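Local coordinates for protein c-di-GMP synthase (Capnocytophaga granulosa, PDB 6WT9) that makes the second messenger 3',3'-c-di-GMP from two GTP molecules for a CBASS antiviral defence system that answers bacteriophage infection by killing the host cell, at residues A[262-266]-A[332-336]. Residue numbers count along the deposited sequence, not the author numbering.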
ATOM      1  N   GLU A 262     -14.010  -1.836 -14.313  1.00 53.54           N
ATOM      2  CA  GLU A 262     -12.915  -1.752 -15.262  1.00 52.25           C
ATOM      3  C   GLU A 262     -11.630  -2.258 -14.617  1.00 49.85           C
ATOM      4  O   GLU A 262     -11.516  -2.355 -13.393  1.00 44.12           O
ATOM      5  CB  GLU A 262     -12.731  -0.314 -15.745  1.00 57.24           C
ATOM      6  CG  GLU A 262     -13.987   0.307 -16.329  1.00 64.54           C
ATOM      7  CD  GLU A 262     -14.230  -0.100 -17.770  1.00 72.23           C
ATOM      8  OE1 GLU A 262     -13.394  -0.840 -18.332  1.00 74.72           O
ATOM      9  OE2 GLU A 262     -15.254   0.325 -18.344  1.00 76.76           O
ATOM     10  N   LYS A 263     -10.657  -2.587 -15.459  1.00 53.68           N
ATOM     11  CA  LYS A 263      -9.366  -3.092 -14.995  1.00 56.14           C
ATOM     12  C   LYS A 263      -8.405  -1.910 -14.902  1.00 47.54           C
ATOM     13  O   LYS A 263      -7.703  -1.575 -15.856  1.00 46.57           O
ATOM     14  CB  LYS A 263      -8.846  -4.188 -15.919  1.00 66.39           C
ATOM     15  CG  LYS A 263      -9.652  -5.476 -15.841  1.00 75.22           C
ATOM     16  CD  LYS A 263      -9.030  -6.581 -16.678  1.00 83.47           C
ATOM     17  CE  LYS A 263      -9.016  -6.219 -18.153  1.00 89.74           C
ATOM     18  NZ  LYS A 263      -8.474  -7.326 -18.987  1.00 94.09           N
ATOM     19  N   ILE A 264      -8.387  -1.273 -13.734  1.00 40.38           N
ATOM     20  CA  ILE A 264      -7.491  -0.154 -13.463  1.00 33.39           C
ATOM     21  C   ILE A 264      -6.174  -0.748 -12.977  1.00 34.38           C
ATOM     22  O   ILE A 264      -6.016  -1.064 -11.797  1.00 36.01           O
ATOM     23  CB  ILE A 264      -8.085   0.815 -12.440  1.00 27.78           C
ATOM     24  CG1 ILE A 264      -9.443   1.334 -12.920  1.00 24.42           C
ATOM     25  CG2 ILE A 264      -7.128   1.971 -12.182  1.00 19.29           C
ATOM     26  CD1 ILE A 264     -10.150   2.215 -11.911  1.00 22.29           C
ATOM     27  N   GLU A 265      -5.222  -0.901 -13.894  1.00 38.88           N
ATOM     28  CA  GLU A 265      -3.931  -1.506 -13.567  1.00 43.03           C
ATOM     29  C   GLU A 265      -2.936  -0.440 -13.103  1.00 35.19           C
ATOM     30  O   GLU A 265      -1.876  -0.223 -13.688  1.00 41.64           O
ATOM     31  CB  GLU A 265      -3.399  -2.291 -14.760  1.00 58.01           C
ATOM     32  CG  GLU A 265      -4.195  -3.551 -15.058  1.00 71.16           C
ATOM     33  CD  GLU A 265      -3.621  -4.346 -16.210  1.00 82.52           C
ATOM     34  OE1 GLU A 265      -2.707  -3.836 -16.892  1.00 87.59           O
ATOM     35  OE2 GLU A 265      -4.083  -5.485 -16.434  1.00 87.72           O
ATOM     36  N   LEU A 266      -3.313   0.235 -12.022  1.00 27.47           N
ATOM     37  CA  LEU A 266      -2.446   1.176 -11.326  1.00 19.56           C
ATOM     38  C   LEU A 266      -2.070   0.564  -9.986  1.00 19.83           C
ATOM     39  O   LEU A 266      -2.949   0.262  -9.170  1.00 19.35           O
ATOM     40  CB  LEU A 266      -3.138   2.524 -11.127  1.00 24.09           C
ATOM     41  CG  LEU A 266      -3.541   3.296 -12.383  1.00 20.90           C
ATOM     42  CD1 LEU A 266      -4.321   4.543 -12.001  1.00 19.66           C
ATOM     43  CD2 LEU A 266      -2.313   3.654 -13.200  1.00 17.80           C
ATOM     44  N   SER A 332      -5.593   3.495 -17.824  1.00 16.03           N
ATOM     45  CA  SER A 332      -6.012   3.152 -16.468  1.00 21.88           C
ATOM     46  C   SER A 332      -6.215   4.404 -15.623  1.00 22.19           C
ATOM     47  O   SER A 332      -7.135   4.462 -14.799  1.00 23.86           O
ATOM     48  CB  SER A 332      -4.985   2.224 -15.820  1.00 26.78           C
ATOM     49  OG  SER A 332      -4.914   0.988 -16.507  1.00 33.30           O
ATOM     50  N   LEU A 333      -5.366   5.416 -15.814  1.00 22.84           N
ATOM     51  CA  LEU A 333      -5.573   6.690 -15.133  1.00 22.75           C
ATOM     52  C   LEU A 333      -6.884   7.333 -15.562  1.00 23.24           C
ATOM     53  O   LEU A 333      -7.588   7.934 -14.741  1.00 22.21           O
ATOM     54  CB  LEU A 333      -4.398   7.630 -15.409  1.00 26.84           C
ATOM     55  CG  LEU A 333      -4.506   9.052 -14.850  1.00 30.56           C
ATOM     56  CD1 LEU A 333      -4.614   9.031 -13.334  1.00 27.75           C
ATOM     57  CD2 LEU A 333      -3.322   9.895 -15.292  1.00 35.19           C
ATOM     58  N   LYS A 334      -7.231   7.216 -16.847  1.00 20.81           N
ATOM     59  CA  LYS A 334      -8.494   7.768 -17.327  1.00 21.00           C
ATOM     60  C   LYS A 334      -9.684   7.056 -16.696  1.00 19.05           C
ATOM     61  O   LYS A 334     -10.657   7.706 -16.294  1.00 17.58           O
ATOM     62  CB  LYS A 334      -8.568   7.676 -18.852  1.00 29.59           C
ATOM     63  CG  LYS A 334      -7.573   8.557 -19.589  1.00 38.86           C
ATOM     64  CD  LYS A 334      -7.685   8.354 -21.093  1.00 48.78           C
ATOM     65  CE  LYS A 334      -6.680   9.211 -21.847  1.00 55.54           C
ATOM     66  NZ  LYS A 334      -6.786   9.021 -23.320  1.00 59.01           N
HETATM   67  N   MSE A 335      -9.626   5.729 -16.596  1.00 17.87           N
HETATM   68  CA  MSE A 335     -10.727   4.962 -16.020  1.00 20.09           C
HETATM   69  C   MSE A 335     -10.905   5.275 -14.539  1.00 19.15           C
HETATM   70  O   MSE A 335     -12.025   5.279 -14.028  1.00 19.40           O
HETATM   71  CB  MSE A 335     -10.509   3.459 -16.211  1.00 21.39           C
HETATM   72  CG  MSE A 335     -10.460   3.012 -17.664  1.00 27.93           C
HETATM   73 SE   MSE A 335     -11.738   3.934 -18.812  0.39 39.78          SE
HETATM   74  CE  MSE A 335     -13.404   3.372 -17.984  1.00 34.54           C
ATOM     75  N   LEU A 336      -9.792   5.534 -13.849  1.00 17.57           N
ATOM     76  CA  LEU A 336      -9.876   5.952 -12.453  1.00 19.41           C
ATOM     77  C   LEU A 336     -10.504   7.336 -12.338  1.00 20.88           C
ATOM     78  O   LEU A 336     -11.242   7.614 -11.385  1.00 20.16           O
ATOM     79  CB  LEU A 336      -8.489   5.927 -11.812  1.00 15.05           C
ATOM     80  CG  LEU A 336      -8.404   6.238 -10.318  1.00 21.66           C
ATOM     81  CD1 LEU A 336      -9.243   5.254  -9.515  1.00 21.19           C
ATOM     82  CD2 LEU A 336      -6.956   6.212  -9.855  1.00 24.25           C
TER
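A non-regular linker that crosses a helix can pair apolar packing with a hydrogen bond to one of its own backbone NH groups, and this all-helical region of a CD-NTase gives a compact example, built on an inverse gamma turn centred on Glu-265. Residues 262-266, between helices 245-259 and 268-276, lie against one face of helix 327-347, closest where the CA atoms of Ile-264 and Ser-332 are 4.7 Å apart. Ile-264 leaves its CA sideways, yet its m,t rotamer extends the chain across the helix: CG1 rests 4.1 Å from CB of Met-335, and CD1 lies 4.0 Å from CD1 of Leu-336. Leu-266, also m,t, points toward the helix and sets CD1 3.8 Å from CD2 of Leu-336, whose t,p conformation thus offers CD1 to Ile-264 and CD2 to Leu-266. Leu-336 also touches Leu-299 of helix 291-304, where Leu-333 packs too, so the apolar packing continues onto that helix. At the more exposed end Met-335, a selenomethionine, folds into an m,m,m conformer; the m,m bend of Glu-262 lays its CG and carboxylate beside the terminal methyl, with CE of Met-335 3.5 Å from CG and 3.6 Å from OE2 of Glu-262. The one hydrogen bond between the segments is at the turn, which a weak bond from Leu-266 N to Ile-264 O closes. Ser-332, in the m rotamer, keeps its hydroxyl bonded to Asp-328 O one helical turn back. The same oxygen serves the linker as acceptor: Glu-265 N donates to Ser-332 OG at 3.2 Å, with an N-H...O angle of 147°.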